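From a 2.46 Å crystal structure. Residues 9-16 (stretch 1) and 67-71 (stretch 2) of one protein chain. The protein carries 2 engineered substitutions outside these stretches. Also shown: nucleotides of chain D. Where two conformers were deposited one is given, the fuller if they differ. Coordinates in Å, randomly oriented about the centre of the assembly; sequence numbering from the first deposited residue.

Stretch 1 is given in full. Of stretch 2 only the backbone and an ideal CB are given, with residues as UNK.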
# COMPACT_ATOMS: atom_id res chain seq x y z
N ALA A 9 2.40 -0.61 6.13
CA ALA A 9 3.27 -1.31 7.07
C ALA A 9 2.63 -2.63 7.49
O ALA A 9 1.55 -2.98 7.01
CB ALA A 9 3.56 -0.44 8.28
N ASN A 10 3.32 -3.38 8.35
CA ASN A 10 2.84 -4.68 8.82
C ASN A 10 2.73 -5.70 7.69
O ASN A 10 1.69 -6.35 7.50
CB ASN A 10 1.50 -4.51 9.57
CG ASN A 10 1.07 -5.77 10.30
OD1 ASN A 10 1.86 -6.68 10.48
ND2 ASN A 10 -0.16 -5.78 10.78
N LEU A 11 3.80 -5.79 6.91
CA LEU A 11 3.88 -6.73 5.79
C LEU A 11 4.89 -7.85 6.04
O LEU A 11 6.00 -7.61 6.51
CB LEU A 11 4.25 -5.99 4.51
CG LEU A 11 3.15 -5.26 3.73
CD1 LEU A 11 3.77 -4.40 2.65
CD2 LEU A 11 2.18 -6.27 3.13
N SER A 12 4.52 -9.07 5.68
CA SER A 12 5.41 -10.22 5.79
C SER A 12 6.51 -10.10 4.73
O SER A 12 6.33 -9.41 3.73
CB SER A 12 4.65 -11.54 5.64
OG SER A 12 4.13 -11.69 4.33
N ALA A 13 7.64 -10.76 4.96
CA ALA A 13 8.76 -10.66 4.03
C ALA A 13 8.60 -11.62 2.85
O ALA A 13 9.39 -11.59 1.91
CB ALA A 13 10.07 -10.92 4.75
N GLU A 14 7.58 -12.46 2.91
CA GLU A 14 7.36 -13.47 1.87
C GLU A 14 6.28 -13.07 0.88
O GLU A 14 6.05 -13.77 -0.11
CB GLU A 14 7.00 -14.82 2.50
CG GLU A 14 8.10 -15.48 3.31
CD GLU A 14 8.09 -15.05 4.76
OE1 GLU A 14 7.12 -14.40 5.19
OE2 GLU A 14 9.06 -15.39 5.48
N VAL A 15 5.61 -11.94 1.12
CA VAL A 15 4.51 -11.53 0.25
C VAL A 15 5.01 -11.06 -1.12
O VAL A 15 5.98 -10.31 -1.24
CB VAL A 15 3.66 -10.41 0.90
CG1 VAL A 15 4.48 -9.18 1.20
CG2 VAL A 15 2.47 -10.06 0.01
N ASN A 16 4.33 -11.56 -2.15
CA ASN A 16 4.58 -11.20 -3.55
C ASN A 16 4.14 -9.79 -3.93
O ASN A 16 3.29 -9.20 -3.26
CB ASN A 16 3.90 -12.20 -4.48
CG ASN A 16 4.65 -13.51 -4.57
OD1 ASN A 16 4.07 -14.58 -4.45
ND2 ASN A 16 5.96 -13.42 -4.80
N UNK A 67 -1.05 -11.34 4.87
CA UNK A 67 0.20 -10.81 4.33
C UNK A 67 0.95 -10.00 5.39
O UNK A 67 1.83 -9.20 5.07
CB UNK A 67 -0.08 -9.94 3.10
N UNK A 68 0.59 -10.21 6.66
CA UNK A 68 1.10 -9.42 7.78
C UNK A 68 2.04 -10.15 8.75
O UNK A 68 2.16 -11.37 8.71
CB UNK A 68 -0.09 -8.88 8.57
N UNK A 69 2.71 -9.38 9.62
CA UNK A 69 3.49 -9.98 10.71
C UNK A 69 2.70 -9.81 12.02
O UNK A 69 2.34 -10.80 12.64
CB UNK A 69 4.88 -9.34 10.82
N UNK A 70 2.47 -8.57 12.45
CA UNK A 70 1.83 -8.29 13.74
C UNK A 70 0.30 -8.46 13.66
O UNK A 70 -0.26 -8.60 12.57
CB UNK A 70 2.18 -6.87 14.20
N UNK A 71 -0.36 -8.46 14.82
CA UNK A 71 -1.82 -8.54 14.88
C UNK A 71 -2.40 -7.17 14.53
O UNK A 71 -1.77 -6.15 14.77
CB UNK A 71 -2.29 -9.00 16.26
P DG D 2 7.85 6.44 13.79
OP1 DG D 2 9.10 7.07 14.27
OP2 DG D 2 6.78 7.27 13.20
O5' DG D 2 8.28 5.31 12.74
C5' DG D 2 9.45 4.54 12.99
C4' DG D 2 9.55 3.39 12.01
O4' DG D 2 8.57 2.40 12.36
C3' DG D 2 9.24 3.76 10.58
O3' DG D 2 10.41 4.23 9.92
C2' DG D 2 8.75 2.43 9.98
C1' DG D 2 8.28 1.63 11.22
N9 DG D 2 6.85 1.32 11.23
C8 DG D 2 6.28 0.09 11.44
N7 DG D 2 4.98 0.11 11.41
C5 DG D 2 4.66 1.44 11.17
C6 DG D 2 3.39 2.06 11.04
O6 DG D 2 2.27 1.54 11.11
N1 DG D 2 3.51 3.43 10.81
C2 DG D 2 4.71 4.11 10.72
N2 DG D 2 4.62 5.42 10.49
N3 DG D 2 5.90 3.53 10.84
C4 DG D 2 5.80 2.20 11.06

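Position 67 meets stretch 1 through its backbone first. Its carbonyl O accepts a hydrogen bond from Ser12 N (2.8 Å, angle 165°), and Leu11 CA lies 3.3 Å from the same O in a CA-H...O contact. Neither needs a particular side chain. CA-to-CB points sideways. The ideal CB is 4.0 Å from Val15 CG2, 4.3 Å from Leu11 CD2 and 4.7 Å from Ser12 OG. Two aliphatic groups and one hydroxyl are therefore nearby. A small or medium side chain with some carbon surface would suit: valine, isoleucine, threonine or alanine. The deposited residue is Thr67, chi1 p. Its CG2 packs against Val15 CG2 at 3.6 Å. Its OG1 is 4.3 Å from Leu11 CD2. Ser12 OG gives a second, weak hydrogen bond to Thr67 O at 3.5 Å.

Position 68 has its CA nearest to that of Leu11, 4.4 Å away. CA-to-CB points away overall, yet the ideal CB is only 3.3 Å from Asn10 O, which is tight. The CA is 3.1 Å from Asn10 O in a CA-H...O contact. Phi/psi of -111/168 is extended and does not call for glycine. A small residue such as alanine or serine suits, though even its CB sits tight against Asn10 O; a longer one could also be carried if it led away from stretch 1. The deposited residue is Ala68. Ala68 CB also lies 3.5 Å from Asn10 OD1.

At position 69 CA-to-CB points sideways; the ideal CB is 4.0 Å from Asn10 OD1 and 4.8 Å from Leu11 O. Its backbone N already donates to Asn10 OD1 (3.0 Å, angle 140°). Leu11 O is an acceptor within reach of a longer donor, so asparagine, glutamine or a basic residue could be considered. The deposited residue is Asn69, chi1 p. The end of its side chain turns nearer stretch 1, with ND2 3.0 Å from Leu11 O. Its OD1 is 2.7 Å from Asn10 OD1; both are acceptors and do not bond. Asn69 OD1 instead accepts from the N of position 70 at 2.7 Å.

Position 70 also donates its backbone N to Asn10 OD1 (2.8 Å, angle 136°). Its O receives a weak hydrogen bond from Asn10 ND2 at 3.3 Å. CA-to-CB points sideways and the ideal CB is 3.7 Å from Asn10 OD1. The bonds here are made by the backbone, so stretch 1 asks little of the side chain and many residues would serve. The deposited residue is Asp70, chi1 m. Its carboxylate makes no bond to stretch 1.

Position 71 points its CA-to-CB bond away, with nothing of stretch 1 within 5.5 Å of its ideal CB; stretch 1 sets little limit on the residue. It is Arg71, and its side chain stays clear of stretch 1.

Stretch 2 67-71: TANDR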
# COMPACT_ATOMS: atom_id res chain seq x y z
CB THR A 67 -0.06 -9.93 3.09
OG1 THR A 67 -1.10 -8.99 3.38
CG2 THR A 67 -0.50 -10.80 1.91
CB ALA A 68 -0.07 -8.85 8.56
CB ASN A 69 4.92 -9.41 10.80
CG ASN A 69 4.98 -7.92 10.54
OD1 ASN A 69 4.36 -7.13 11.25
ND2 ASN A 69 5.68 -7.55 9.49
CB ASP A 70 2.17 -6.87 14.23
CG ASP A 70 3.66 -6.69 14.46
OD1 ASP A 70 4.38 -7.70 14.55
OD2 ASP A 70 4.10 -5.53 14.57
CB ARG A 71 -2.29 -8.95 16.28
CG ARG A 71 -2.69 -10.41 16.43
CD ARG A 71 -2.33 -10.94 17.81
NE ARG A 71 -3.34 -10.60 18.81
CZ ARG A 71 -3.18 -10.75 20.12
NH1 ARG A 71 -4.16 -10.42 20.96
NH2 ARG A 71 -2.05 -11.25 20.60
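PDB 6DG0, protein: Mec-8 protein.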